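Local coordinates for N-acetyltransferase family protein (Bacillus anthracis, PDB 3LNB) that probably transfers acetyl groups from acetyl-coenzyme A to arylamines, among them the drug sulfamethoxazole, which it inactivates, at residues L66-L71 / Y100-L105; D149-A154 / I217-T222; H163-P166 / V171-S174; K266-T271 / E292-T297. The protein carries 1 engineered substitution. One frame throughout, in Å; residues are numbered along the deposited sequence.

Contact 1: L66-L71 / Y100-L105; sequences LPFENL and YELNSL. Engineered in segment 66-71: Phe68 (natural residue Tyr). With COA (coenzyme A), chain B.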
# COMPACT_ATOMS: atom_id res chain seq x y z
N LEU A 66 0.77 8.69 4.22
CA LEU A 66 0.65 7.44 4.97
C LEU A 66 1.86 6.54 4.74
O LEU A 66 1.99 5.92 3.68
CB LEU A 66 -0.63 6.71 4.56
CG LEU A 66 -1.94 7.42 4.90
CD1 LEU A 66 -3.11 6.57 4.43
CD2 LEU A 66 -2.03 7.65 6.42
N PRO A 67 2.77 6.46 5.72
CA PRO A 67 3.97 5.62 5.58
C PRO A 67 3.64 4.14 5.49
O PRO A 67 2.68 3.66 6.11
CB PRO A 67 4.76 5.93 6.85
CG PRO A 67 4.22 7.26 7.31
CD PRO A 67 2.76 7.13 7.03
N PHE A 68 4.43 3.42 4.70
CA PHE A 68 4.29 1.97 4.56
C PHE A 68 5.21 1.45 5.66
O PHE A 68 6.43 1.65 5.59
CB PHE A 68 4.79 1.52 3.18
CG PHE A 68 4.85 0.03 3.00
CD1 PHE A 68 3.74 -0.68 2.56
CD2 PHE A 68 6.03 -0.67 3.28
CE1 PHE A 68 3.80 -2.07 2.39
CE2 PHE A 68 6.10 -2.05 3.12
CZ PHE A 68 4.98 -2.75 2.67
N GLU A 69 4.66 0.81 6.68
CA GLU A 69 5.48 0.31 7.78
C GLU A 69 4.93 -0.92 8.49
O GLU A 69 3.74 -1.21 8.42
CB GLU A 69 5.73 1.43 8.80
CG GLU A 69 4.49 2.21 9.24
CD GLU A 69 4.00 1.82 10.64
OE1 GLU A 69 3.18 2.59 11.21
OE2 GLU A 69 4.41 0.76 11.16
N ASN A 70 5.83 -1.62 9.18
CA ASN A 70 5.53 -2.84 9.91
C ASN A 70 5.96 -2.73 11.37
O ASN A 70 6.25 -3.75 12.01
CB ASN A 70 6.30 -4.00 9.28
CG ASN A 70 7.79 -3.89 9.54
OD1 ASN A 70 8.31 -2.79 9.76
ND2 ASN A 70 8.49 -5.02 9.50
N LEU A 71 6.02 -1.51 11.89
CA LEU A 71 6.47 -1.28 13.26
C LEU A 71 5.68 -2.00 14.36
O LEU A 71 6.25 -2.32 15.41
CB LEU A 71 6.53 0.22 13.55
CG LEU A 71 7.32 1.05 12.53
CD1 LEU A 71 7.40 2.49 13.03
CD2 LEU A 71 8.73 0.49 12.34
N TYR A 100 -2.21 -4.60 3.57
CA TYR A 100 -3.54 -5.00 4.02
C TYR A 100 -4.23 -3.99 4.94
O TYR A 100 -5.45 -4.05 5.13
CB TYR A 100 -3.50 -6.38 4.70
CG TYR A 100 -2.51 -6.50 5.81
CD1 TYR A 100 -1.21 -6.94 5.56
CD2 TYR A 100 -2.85 -6.16 7.12
CE1 TYR A 100 -0.28 -7.04 6.59
CE2 TYR A 100 -1.93 -6.25 8.14
CZ TYR A 100 -0.64 -6.69 7.88
OH TYR A 100 0.27 -6.76 8.90
N GLU A 101 -3.46 -3.06 5.51
CA GLU A 101 -4.04 -2.04 6.37
C GLU A 101 -4.36 -0.81 5.53
O GLU A 101 -5.46 -0.27 5.59
CB GLU A 101 -3.08 -1.66 7.49
CG GLU A 101 -2.75 -2.82 8.42
CD GLU A 101 -1.67 -2.47 9.42
OE1 GLU A 101 -2.00 -1.91 10.49
OE2 GLU A 101 -0.49 -2.74 9.13
N LEU A 102 -3.39 -0.39 4.73
CA LEU A 102 -3.57 0.76 3.86
C LEU A 102 -4.77 0.57 2.93
O LEU A 102 -5.63 1.44 2.84
CB LEU A 102 -2.30 1.00 3.04
CG LEU A 102 -1.09 1.49 3.85
CD1 LEU A 102 0.18 1.44 3.00
CD2 LEU A 102 -1.37 2.92 4.33
N ASN A 103 -4.83 -0.57 2.25
CA ASN A 103 -5.93 -0.83 1.33
C ASN A 103 -7.25 -1.18 1.99
O ASN A 103 -8.30 -0.99 1.39
CB ASN A 103 -5.54 -1.89 0.31
CG ASN A 103 -4.59 -1.36 -0.75
OD1 ASN A 103 -4.64 -0.18 -1.11
ND2 ASN A 103 -3.72 -2.22 -1.27
N SER A 104 -7.21 -1.69 3.21
CA SER A 104 -8.46 -2.00 3.91
C SER A 104 -9.09 -0.65 4.28
O SER A 104 -10.29 -0.47 4.14
CB SER A 104 -8.19 -2.82 5.18
OG SER A 104 -8.02 -4.19 4.87
N LEU A 105 -8.26 0.28 4.75
CA LEU A 105 -8.74 1.60 5.12
C LEU A 105 -9.33 2.30 3.90
O LEU A 105 -10.44 2.83 3.95
CB LEU A 105 -7.61 2.45 5.69
CG LEU A 105 -7.99 3.90 6.02
CD1 LEU A 105 -9.09 3.94 7.08
CD2 LEU A 105 -6.77 4.65 6.49
N1A COA B . 10.30 -6.04 4.48
C2A COA B . 11.24 -5.54 5.26
N3A COA B . 12.30 -4.92 4.77
C4A COA B . 12.44 -4.77 3.44
C5A COA B . 11.47 -5.29 2.59
C6A COA B . 10.37 -5.93 3.15
N6A COA B . 9.41 -6.43 2.37
N7A COA B . 11.84 -5.01 1.35
C8A COA B . 12.99 -4.34 1.41
N9A COA B . 13.36 -4.19 2.68
C1B COA B . 14.52 -3.40 3.16
C2B COA B . 15.86 -3.89 2.60
O2B COA B . 16.31 -5.02 3.35
C3B COA B . 16.73 -2.67 2.88
O3B COA B . 17.33 -2.77 4.17
P3B COA B . 18.80 -2.14 4.40
O7A COA B . 18.93 -0.79 3.80
O8A COA B . 19.05 -2.14 5.99
O9A COA B . 19.82 -3.20 3.75
C4B COA B . 15.75 -1.50 2.82
O4B COA B . 14.45 -2.08 2.62
C5B COA B . 16.06 -0.57 1.66
O5B COA B . 15.93 -1.27 0.42
P1A COA B . 16.42 -0.57 -0.94
O1A COA B . 15.93 -1.54 -2.13
O2A COA B . 17.88 -0.36 -0.96
O3A COA B . 15.60 0.81 -1.04
P2A COA B . 14.08 0.94 -1.54
O4A COA B . 14.16 1.19 -3.13
O5A COA B . 13.39 2.04 -0.84
O6A COA B . 13.36 -0.49 -1.35
CBP COA B . 11.09 -0.85 -0.48
CCP COA B . 12.59 -0.79 -0.18
CDP COA B . 10.58 0.55 -0.81
CEP COA B . 10.36 -1.37 0.76
CAP COA B . 10.83 -1.79 -1.65
OAP COA B . 11.36 -3.09 -1.35
C9P COA B . 9.33 -1.94 -1.93
O9P COA B . 8.69 -1.03 -2.45
N8P COA B . 8.82 -3.12 -1.59
C7P COA B . 7.41 -3.47 -1.80
C6P COA B . 6.86 -4.22 -0.57
C5P COA B . 5.56 -4.95 -0.91
O5P COA B . 5.57 -5.97 -1.59
N4P COA B . 4.45 -4.42 -0.40
C3P COA B . 3.13 -5.01 -0.65
C2P COA B . 2.89 -6.22 0.26
S1P COA B . 2.67 -5.79 2.03
O HOH W 1 1.80 -3.20 10.16

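Contact 2: D149-A154 / I217-T222; sequences DYVIDA and IGYAFT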
# COMPACT_ATOMS: atom_id res chain seq x y z
N ASP A 149 -13.41 -2.25 -14.93
CA ASP A 149 -12.77 -2.63 -13.68
C ASP A 149 -11.39 -1.99 -13.59
O ASP A 149 -10.69 -1.86 -14.59
CB ASP A 149 -12.61 -4.14 -13.58
CG ASP A 149 -13.90 -4.84 -13.22
OD1 ASP A 149 -14.79 -4.20 -12.64
OD2 ASP A 149 -14.01 -6.06 -13.52
N TYR A 150 -11.01 -1.61 -12.37
CA TYR A 150 -9.71 -1.01 -12.13
C TYR A 150 -9.10 -1.57 -10.87
O TYR A 150 -9.80 -1.96 -9.94
CB TYR A 150 -9.82 0.50 -11.93
CG TYR A 150 -10.40 1.26 -13.09
CD1 TYR A 150 -11.77 1.22 -13.34
CD2 TYR A 150 -9.59 2.03 -13.92
CE1 TYR A 150 -12.32 1.94 -14.40
CE2 TYR A 150 -10.13 2.75 -14.97
CZ TYR A 150 -11.49 2.70 -15.21
OH TYR A 150 -12.03 3.43 -16.24
N VAL A 151 -7.77 -1.62 -10.84
CA VAL A 151 -7.08 -2.06 -9.64
C VAL A 151 -6.76 -0.77 -8.89
O VAL A 151 -6.27 0.20 -9.48
CB VAL A 151 -5.75 -2.80 -9.95
CG1 VAL A 151 -4.85 -2.81 -8.70
CG2 VAL A 151 -6.04 -4.23 -10.39
N ILE A 152 -7.08 -0.75 -7.60
CA ILE A 152 -6.80 0.41 -6.76
C ILE A 152 -5.82 -0.13 -5.74
O ILE A 152 -6.18 -1.00 -4.94
CB ILE A 152 -8.07 0.91 -6.02
CG1 ILE A 152 -9.18 1.24 -7.03
CG2 ILE A 152 -7.73 2.16 -5.20
CD1 ILE A 152 -8.81 2.34 -8.01
N ASP A 153 -4.59 0.36 -5.76
CA ASP A 153 -3.59 -0.14 -4.84
C ASP A 153 -2.73 0.95 -4.22
O ASP A 153 -1.96 1.62 -4.90
CB ASP A 153 -2.69 -1.15 -5.56
CG ASP A 153 -1.76 -1.90 -4.61
OD1 ASP A 153 -1.74 -1.59 -3.40
OD2 ASP A 153 -1.06 -2.81 -5.09
N ALA A 154 -2.87 1.12 -2.91
CA ALA A 154 -2.09 2.12 -2.18
C ALA A 154 -1.18 1.42 -1.19
O ALA A 154 -0.63 2.05 -0.29
CB ALA A 154 -3.03 3.07 -1.44
N ILE A 217 6.53 -9.03 -13.49
CA ILE A 217 5.38 -9.21 -12.61
C ILE A 217 5.59 -8.57 -11.25
O ILE A 217 6.59 -8.84 -10.57
CB ILE A 217 5.08 -10.70 -12.39
CG1 ILE A 217 4.61 -11.35 -13.69
CG2 ILE A 217 4.04 -10.86 -11.28
CD1 ILE A 217 4.44 -12.84 -13.59
N GLY A 218 4.66 -7.71 -10.85
CA GLY A 218 4.73 -7.09 -9.54
C GLY A 218 4.06 -8.10 -8.63
O GLY A 218 4.65 -8.58 -7.66
N TYR A 219 2.81 -8.42 -8.96
CA TYR A 219 2.06 -9.41 -8.20
C TYR A 219 0.94 -10.02 -9.02
O TYR A 219 0.49 -9.45 -10.02
CB TYR A 219 1.47 -8.81 -6.91
CG TYR A 219 0.63 -7.57 -7.10
CD1 TYR A 219 1.17 -6.31 -6.85
CD2 TYR A 219 -0.70 -7.66 -7.51
CE1 TYR A 219 0.41 -5.16 -7.01
CE2 TYR A 219 -1.48 -6.51 -7.67
CZ TYR A 219 -0.92 -5.26 -7.42
OH TYR A 219 -1.67 -4.12 -7.56
N ALA A 220 0.53 -11.21 -8.60
CA ALA A 220 -0.55 -11.93 -9.24
C ALA A 220 -1.73 -11.80 -8.29
O ALA A 220 -1.55 -11.54 -7.10
CB ALA A 220 -0.17 -13.40 -9.40
N PHE A 221 -2.94 -11.97 -8.83
CA PHE A 221 -4.15 -11.90 -8.02
C PHE A 221 -5.33 -12.52 -8.75
O PHE A 221 -5.24 -12.87 -9.93
CB PHE A 221 -4.48 -10.44 -7.63
CG PHE A 221 -4.82 -9.55 -8.79
CD1 PHE A 221 -3.82 -8.98 -9.57
CD2 PHE A 221 -6.15 -9.26 -9.09
CE1 PHE A 221 -4.14 -8.14 -10.65
CE2 PHE A 221 -6.48 -8.43 -10.16
CZ PHE A 221 -5.48 -7.87 -10.94
N THR A 222 -6.44 -12.67 -8.03
CA THR A 222 -7.67 -13.23 -8.58
C THR A 222 -8.79 -12.24 -8.25
O THR A 222 -8.55 -11.24 -7.57
CB THR A 222 -8.03 -14.59 -7.95
OG1 THR A 222 -8.44 -14.40 -6.59
CG2 THR A 222 -6.83 -15.53 -7.97

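Contact 3: H163-P166 / V171-S174; sequences HPVP and VISS. With FMT (formic acid), chain C.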
# COMPACT_ATOMS: atom_id res chain seq x y z
N HIS A 163 -2.75 5.99 -9.55
CA HIS A 163 -3.89 6.16 -10.47
C HIS A 163 -4.57 4.79 -10.58
O HIS A 163 -3.92 3.76 -10.43
CB HIS A 163 -3.45 6.53 -11.89
CG HIS A 163 -2.61 7.77 -11.97
ND1 HIS A 163 -3.15 9.04 -11.89
CD2 HIS A 163 -1.28 7.93 -12.13
CE1 HIS A 163 -2.18 9.93 -11.99
NE2 HIS A 163 -1.03 9.28 -12.13
N PRO A 164 -5.88 4.77 -10.84
CA PRO A 164 -6.52 3.46 -10.97
C PRO A 164 -5.86 2.80 -12.18
O PRO A 164 -5.56 3.48 -13.16
CB PRO A 164 -7.98 3.81 -11.25
CG PRO A 164 -8.16 5.08 -10.50
CD PRO A 164 -6.89 5.84 -10.79
N VAL A 165 -5.62 1.49 -12.12
CA VAL A 165 -5.00 0.79 -13.25
C VAL A 165 -6.09 -0.03 -13.93
O VAL A 165 -6.61 -0.99 -13.36
CB VAL A 165 -3.86 -0.12 -12.78
CG1 VAL A 165 -3.08 -0.65 -13.98
CG2 VAL A 165 -2.93 0.65 -11.83
N PRO A 166 -6.45 0.33 -15.16
CA PRO A 166 -7.50 -0.36 -15.92
C PRO A 166 -7.20 -1.77 -16.37
O PRO A 166 -6.10 -2.05 -16.84
CB PRO A 166 -7.73 0.58 -17.11
CG PRO A 166 -6.34 1.09 -17.38
CD PRO A 166 -5.82 1.39 -15.98
N VAL A 171 -1.26 1.49 -20.27
CA VAL A 171 -0.19 1.77 -19.32
C VAL A 171 -0.54 2.96 -18.42
O VAL A 171 -1.14 3.94 -18.87
CB VAL A 171 1.13 2.09 -20.05
CG1 VAL A 171 2.20 2.52 -19.05
CG2 VAL A 171 1.59 0.87 -20.85
N ILE A 172 -0.18 2.84 -17.15
CA ILE A 172 -0.38 3.91 -16.18
C ILE A 172 1.04 4.31 -15.76
O ILE A 172 1.84 3.45 -15.38
CB ILE A 172 -1.15 3.42 -14.93
CG1 ILE A 172 -2.59 3.04 -15.31
CG2 ILE A 172 -1.10 4.50 -13.85
CD1 ILE A 172 -3.36 4.13 -16.02
N SER A 173 1.35 5.59 -15.85
CA SER A 173 2.68 6.04 -15.47
C SER A 173 2.61 7.07 -14.36
O SER A 173 1.68 7.87 -14.29
CB SER A 173 3.41 6.64 -16.68
OG SER A 173 2.77 7.81 -17.13
N SER A 174 3.58 7.01 -13.45
CA SER A 174 3.64 7.96 -12.35
C SER A 174 5.12 8.16 -12.06
O SER A 174 5.97 7.63 -12.76
CB SER A 174 2.91 7.41 -11.12
OG SER A 174 3.59 6.30 -10.55
C FMT C . 1.88 10.83 -10.71
O1 FMT C . 1.51 10.66 -11.85
O2 FMT C . 3.19 10.76 -10.41

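Contact 4: K266-T271 / E292-T297; sequences KNYTET and ESFGIT. With COA (coenzyme A), chain B.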
# COMPACT_ATOMS: atom_id res chain seq x y z
N LYS A 266 18.94 -0.55 10.57
CA LYS A 266 20.34 -0.38 10.19
C LYS A 266 20.68 0.74 9.20
O LYS A 266 21.74 1.36 9.31
CB LYS A 266 20.87 -1.69 9.61
CG LYS A 266 20.52 -2.94 10.41
CD LYS A 266 21.15 -2.91 11.79
CE LYS A 266 20.88 -4.22 12.53
NZ LYS A 266 21.45 -4.19 13.91
N ASN A 267 19.80 0.99 8.24
CA ASN A 267 20.09 2.00 7.22
C ASN A 267 18.95 2.90 6.81
O ASN A 267 17.78 2.53 6.90
CB ASN A 267 20.60 1.32 5.96
CG ASN A 267 21.84 0.51 6.19
OD1 ASN A 267 22.94 1.06 6.30
ND2 ASN A 267 21.68 -0.81 6.28
N TYR A 268 19.32 4.09 6.34
CA TYR A 268 18.37 5.08 5.84
C TYR A 268 18.69 5.20 4.35
O TYR A 268 19.79 5.60 3.97
CB TYR A 268 18.57 6.43 6.52
CG TYR A 268 17.56 7.48 6.09
CD1 TYR A 268 16.19 7.19 6.07
CD2 TYR A 268 17.98 8.76 5.75
CE1 TYR A 268 15.26 8.17 5.73
CE2 TYR A 268 17.05 9.75 5.40
CZ TYR A 268 15.69 9.45 5.40
OH TYR A 268 14.77 10.41 5.09
N THR A 269 17.72 4.84 3.50
CA THR A 269 17.91 4.89 2.06
C THR A 269 17.05 5.97 1.41
O THR A 269 15.82 5.97 1.54
CB THR A 269 17.59 3.52 1.42
OG1 THR A 269 18.41 2.51 2.02
CG2 THR A 269 17.87 3.55 -0.09
N GLU A 270 17.72 6.87 0.71
CA GLU A 270 17.05 7.97 0.05
C GLU A 270 17.17 7.94 -1.47
O GLU A 270 18.27 7.88 -2.02
CB GLU A 270 17.62 9.30 0.57
CG GLU A 270 17.42 9.52 2.06
CD GLU A 270 18.17 10.72 2.58
OE1 GLU A 270 19.40 10.59 2.82
OE2 GLU A 270 17.54 11.79 2.75
N THR A 271 16.03 7.97 -2.14
CA THR A 271 15.98 7.99 -3.59
C THR A 271 15.59 9.44 -3.87
O THR A 271 14.45 9.85 -3.61
CB THR A 271 14.92 7.03 -4.12
OG1 THR A 271 15.19 5.71 -3.63
CG2 THR A 271 14.92 7.02 -5.64
N GLU A 292 11.04 13.05 12.13
CA GLU A 292 11.23 14.12 11.16
C GLU A 292 10.90 13.80 9.71
O GLU A 292 10.39 14.66 8.99
CB GLU A 292 12.66 14.64 11.24
CG GLU A 292 13.13 14.92 12.65
CD GLU A 292 14.28 15.92 12.71
OE1 GLU A 292 15.21 15.83 11.87
OE2 GLU A 292 14.25 16.79 13.61
N SER A 293 11.19 12.58 9.26
CA SER A 293 10.92 12.26 7.87
C SER A 293 9.59 11.56 7.63
O SER A 293 9.01 11.69 6.55
CB SER A 293 12.06 11.40 7.30
OG SER A 293 13.29 12.11 7.33
N PHE A 294 9.09 10.83 8.62
CA PHE A 294 7.84 10.11 8.45
C PHE A 294 6.67 10.55 9.33
O PHE A 294 5.56 10.03 9.19
CB PHE A 294 8.07 8.61 8.67
CG PHE A 294 9.04 8.01 7.70
CD1 PHE A 294 10.37 7.84 8.04
CD2 PHE A 294 8.61 7.61 6.43
CE1 PHE A 294 11.27 7.28 7.14
CE2 PHE A 294 9.49 7.05 5.53
CZ PHE A 294 10.83 6.88 5.88
N GLY A 295 6.92 11.48 10.24
CA GLY A 295 5.85 11.94 11.11
C GLY A 295 5.37 10.88 12.09
O GLY A 295 4.26 10.97 12.63
N ILE A 296 6.19 9.87 12.32
CA ILE A 296 5.80 8.83 13.27
C ILE A 296 6.44 9.11 14.63
O ILE A 296 7.67 9.16 14.75
CB ILE A 296 6.21 7.44 12.76
CG1 ILE A 296 5.38 7.08 11.52
CG2 ILE A 296 6.03 6.41 13.88
CD1 ILE A 296 5.64 5.69 10.96
N THR A 297 5.59 9.29 15.64
CA THR A 297 6.04 9.59 16.99
C THR A 297 5.38 8.70 18.05
O THR A 297 4.85 7.63 17.74
CB THR A 297 5.73 11.06 17.37
OG1 THR A 297 6.27 11.94 16.37
CG2 THR A 297 6.35 11.39 18.71
N1A COA B . 10.30 -6.04 4.48
C2A COA B . 11.24 -5.54 5.26
N3A COA B . 12.30 -4.92 4.77
C4A COA B . 12.44 -4.77 3.44
C5A COA B . 11.47 -5.29 2.59
C6A COA B . 10.37 -5.93 3.15
N6A COA B . 9.41 -6.43 2.37
N7A COA B . 11.84 -5.01 1.35
C8A COA B . 12.99 -4.34 1.41
N9A COA B . 13.36 -4.19 2.68
C1B COA B . 14.52 -3.40 3.16
C2B COA B . 15.86 -3.89 2.60
O2B COA B . 16.31 -5.02 3.35
C3B COA B . 16.73 -2.67 2.88
O3B COA B . 17.33 -2.77 4.17
P3B COA B . 18.80 -2.14 4.40
O7A COA B . 18.93 -0.79 3.80
O8A COA B . 19.05 -2.14 5.99
O9A COA B . 19.82 -3.20 3.75
C4B COA B . 15.75 -1.50 2.82
O4B COA B . 14.45 -2.08 2.62
C5B COA B . 16.06 -0.57 1.66
O5B COA B . 15.93 -1.27 0.42
P1A COA B . 16.42 -0.57 -0.94
O1A COA B . 15.93 -1.54 -2.13
O2A COA B . 17.88 -0.36 -0.96
O3A COA B . 15.60 0.81 -1.04
P2A COA B . 14.08 0.94 -1.54
O4A COA B . 14.16 1.19 -3.13
O5A COA B . 13.39 2.04 -0.84
O6A COA B . 13.36 -0.49 -1.35
CBP COA B . 11.09 -0.85 -0.48
CCP COA B . 12.59 -0.79 -0.18
CDP COA B . 10.58 0.55 -0.81
CEP COA B . 10.36 -1.37 0.76
CAP COA B . 10.83 -1.79 -1.65
OAP COA B . 11.36 -3.09 -1.35
C9P COA B . 9.33 -1.94 -1.93
O9P COA B . 8.69 -1.03 -2.45
N8P COA B . 8.82 -3.12 -1.59
C7P COA B . 7.41 -3.47 -1.80
C6P COA B . 6.86 -4.22 -0.57
C5P COA B . 5.56 -4.95 -0.91
O5P COA B . 5.57 -5.97 -1.59
N4P COA B . 4.45 -4.42 -0.40
C3P COA B . 3.13 -5.01 -0.65
C2P COA B . 2.89 -6.22 0.26
S1P COA B . 2.67 -5.79 2.03

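Contact 1: L66-L71 / Y100-L105
The ring of engineered Phe68 (Tyr in the natural protein) is met at its edge, near the ring plane, by Leu102, whose CD1 lies 4.2 Å from Phe68 CD1. Coenzyme A meets the ring too: its terminal sulfur S1P lies at the edge in the ring plane, 3.9 Å from Phe68 CZ, and its amide nitrogen N4P approaches obliquely to 3.5 Å from Phe68 CZ. With CG anti to the backbone N (chi1 172°), the ring extends from strand 68-69 to the pantetheine arm, where Leu98 and Ala157 also touch it. The Phe68 and Leu102 side chains cross at about a right angle. Leu102 divides its two methyls: CD1 serves the ring, and CD2 packs 3.9 Å from Leu66 CB and 4.0 Å from Leu66 CD1. Leu66 and Leu102 slide past each other in opposite directions, an apolar join between the end of helix 55-65 and helix 99-112. No direct hydrogen bond spans the segments, but a water donates to Glu101 OE2 (2.6 Å from the water oxygen) and to Glu69 O (3.3 Å). The Glu69 carboxylate is gripped separately: OE2 receives Leu71 N at 2.9 Å, while OE1 forms a salt bridge with Arg95. Glu101 OE1 has its own salt bridge to Lys89, so both buried acids have a basic partner. Helix 99-112 starts at Cys99, the probable nucleophile of the Cys-His-Asp triad, and the packing is consistent with the active-site cleft of the arylamine N-acetyltransferase fold, where the coenzyme thiol end enters beside that helix.

Contact 2: D149-A154 / I217-T222
Val151 and Asp153 face Phe221 and Tyr219 across two strands that run in broadly opposed senses but are too far apart to be sheet neighbours: the CA atoms of Val151 and Phe221 are 10.4 Å apart, and those of Asp153 and Tyr219 11.4 Å. Strands 131-145 and 116-126 lie between them in the sheet, whose curvature lets side chains meet across its inside. Strand 216-225 carries a classic beta bulge, with Gly218 and Tyr219 both opposite Leu193. From Val151, CG2 reaches Phe221 CZ at 3.7 Å. Such a strongly bent sheet fits the beta-barrel domain of arylamine N-acetyltransferases, and Asp153 is probably the acid of their Cys-His-Asp triad with Cys99 and His138. Its OD2 accepts a hydrogen bond from His138 NE2, and its OD1 is held by Gly155 N and Asn103 ND2. Tyr219 comes at Asp153 from the opposite direction, its CG between the backbone N and carbonyl carbon (chi1 54°), with ring and carboxylate planes 65° apart. The bond from Tyr219 OH to Asp153 OD2, 2.9 Å, is weak and the hydroxyl position uncertain. The Tyr219 ring also makes edge-to-face contacts with His138 and Phe156.

Contact 3: H163-P166 / V171-S174
Ile172 packs its branches against all four residues of 163-166 and so joins strands 165-166 and 172-174, the two outermost strands of the eight-stranded antiparallel sheet. No hydrogen bond links the two segments; side chains make the join, consistent with the curled sheet approaching a closed barrel, as in the middle domain of arylamine N-acetyltransferases. Each strand has its backbone partner on its far side, Val165 with Val151 and Ile172 with Tyr179. The Ile172 side chain points toward the other segment and meets its neighbours at a slant. Its CG2, anti to the backbone N while CG1 stands beside that N (chi1 -66°), goes to His163, 3.7 Å from His163 CB and 3.8 Å from His163 CD2, touching the ring obliquely. The other branch bends at chi2 (-55°) and runs to the prolines. There Ile172 CD1 lies 3.7 Å from Pro166 CD and equally close to the carbonyl oxygen of Pro164. Val165 adds its CG1, 4.0 Å from Ile172 CG1, and also touches Ile181 of strand 177-182. Pro164 points away from Ile172 and packs on helix 55-65 and strand 148-152. The imidazole of His163 is fixed at two points of its rim. ND1 is hydrogen-bonded to Asp56 of helix 55-65, whereas NE2 donates to a formate, probably carried over from crystallisation, that also accepts from Gln175 N. Ser174 turns its OG to Thr176 and presents CB to the formate, 3.4 Å from O2. The formate O1 sits in the plane of the His163 ring, 2.9 Å from NE2, in a fairly straight bond of 162°.

Contact 4: K266-T271 / E292-T297
The coenzyme A pocket is backed by this contact, where Tyr268 of strand 267-272 meets Ser293 and Phe294 at the end of helix 283-294. The strand belongs to the five-stranded antiparallel sheet, and its side chains alternate: Asn267 and Thr269 face the coenzyme, while Tyr268 lies on the helix side. A first torsion of -177° sets CG opposite the backbone N and carries the Tyr268 ring out to the helix, passing Ile261 and Leu263 of strand 259-263 and Ile289 of the helix. At its tip Ser293 OG donates a rather long hydrogen bond to Tyr268 OH, 3.2 Å, coming obliquely to the ring; Ser293 CB is 3.6 Å from Tyr268 OH. Phe294 CE1 meets the edge of the tyrosine near its plane, 4.3 Å from Tyr268 CE1. The Phe294 ring also packs on Ile261, Thr252 and Lys254, so the helix end rests on the sheet through packing and the Ser293-Tyr268 bond. The helix then stops at Gly295, whose positive phi (68°) suits glycine. On the coenzyme side Thr269 CG2 lies 3.7 Å from O3A, the oxygen bridging the two phosphates, while Thr269 OG1 is hydrogen-bonded to Lys278, itself a ligand of the coenzyme. Asn267 holds the phosphate on the ribose: its CB is 3.5 Å from O7A, and its ND2 donates to O8A at 3.0 Å in an almost straight bond of 175°.

Overall arrangement
From the N terminus, contact 1 closes a 28-residue loop holding helix 83-92 and most of helix 71-75, tying strand 68-69 to helix 99-112. Contact 2 follows and closes the longest loop, 62 residues without helix, bringing strands 148-152 and 216-225 together across the inside of the eight-stranded sheet. Contact 3 lies wholly within that loop, closing a four-residue turn and bringing together the sheet's two outermost strands. Contact 4 comes last, closing a 20-residue loop and tying the five-stranded sheet to helix 283-294. None of the four cross. Contacts 1 and 4 touch through Pro67 and Phe294 and share coenzyme A; contact 2 meets contact 1 chiefly through Asn103, probably hydrogen-bonded to Asp153 and Ala154.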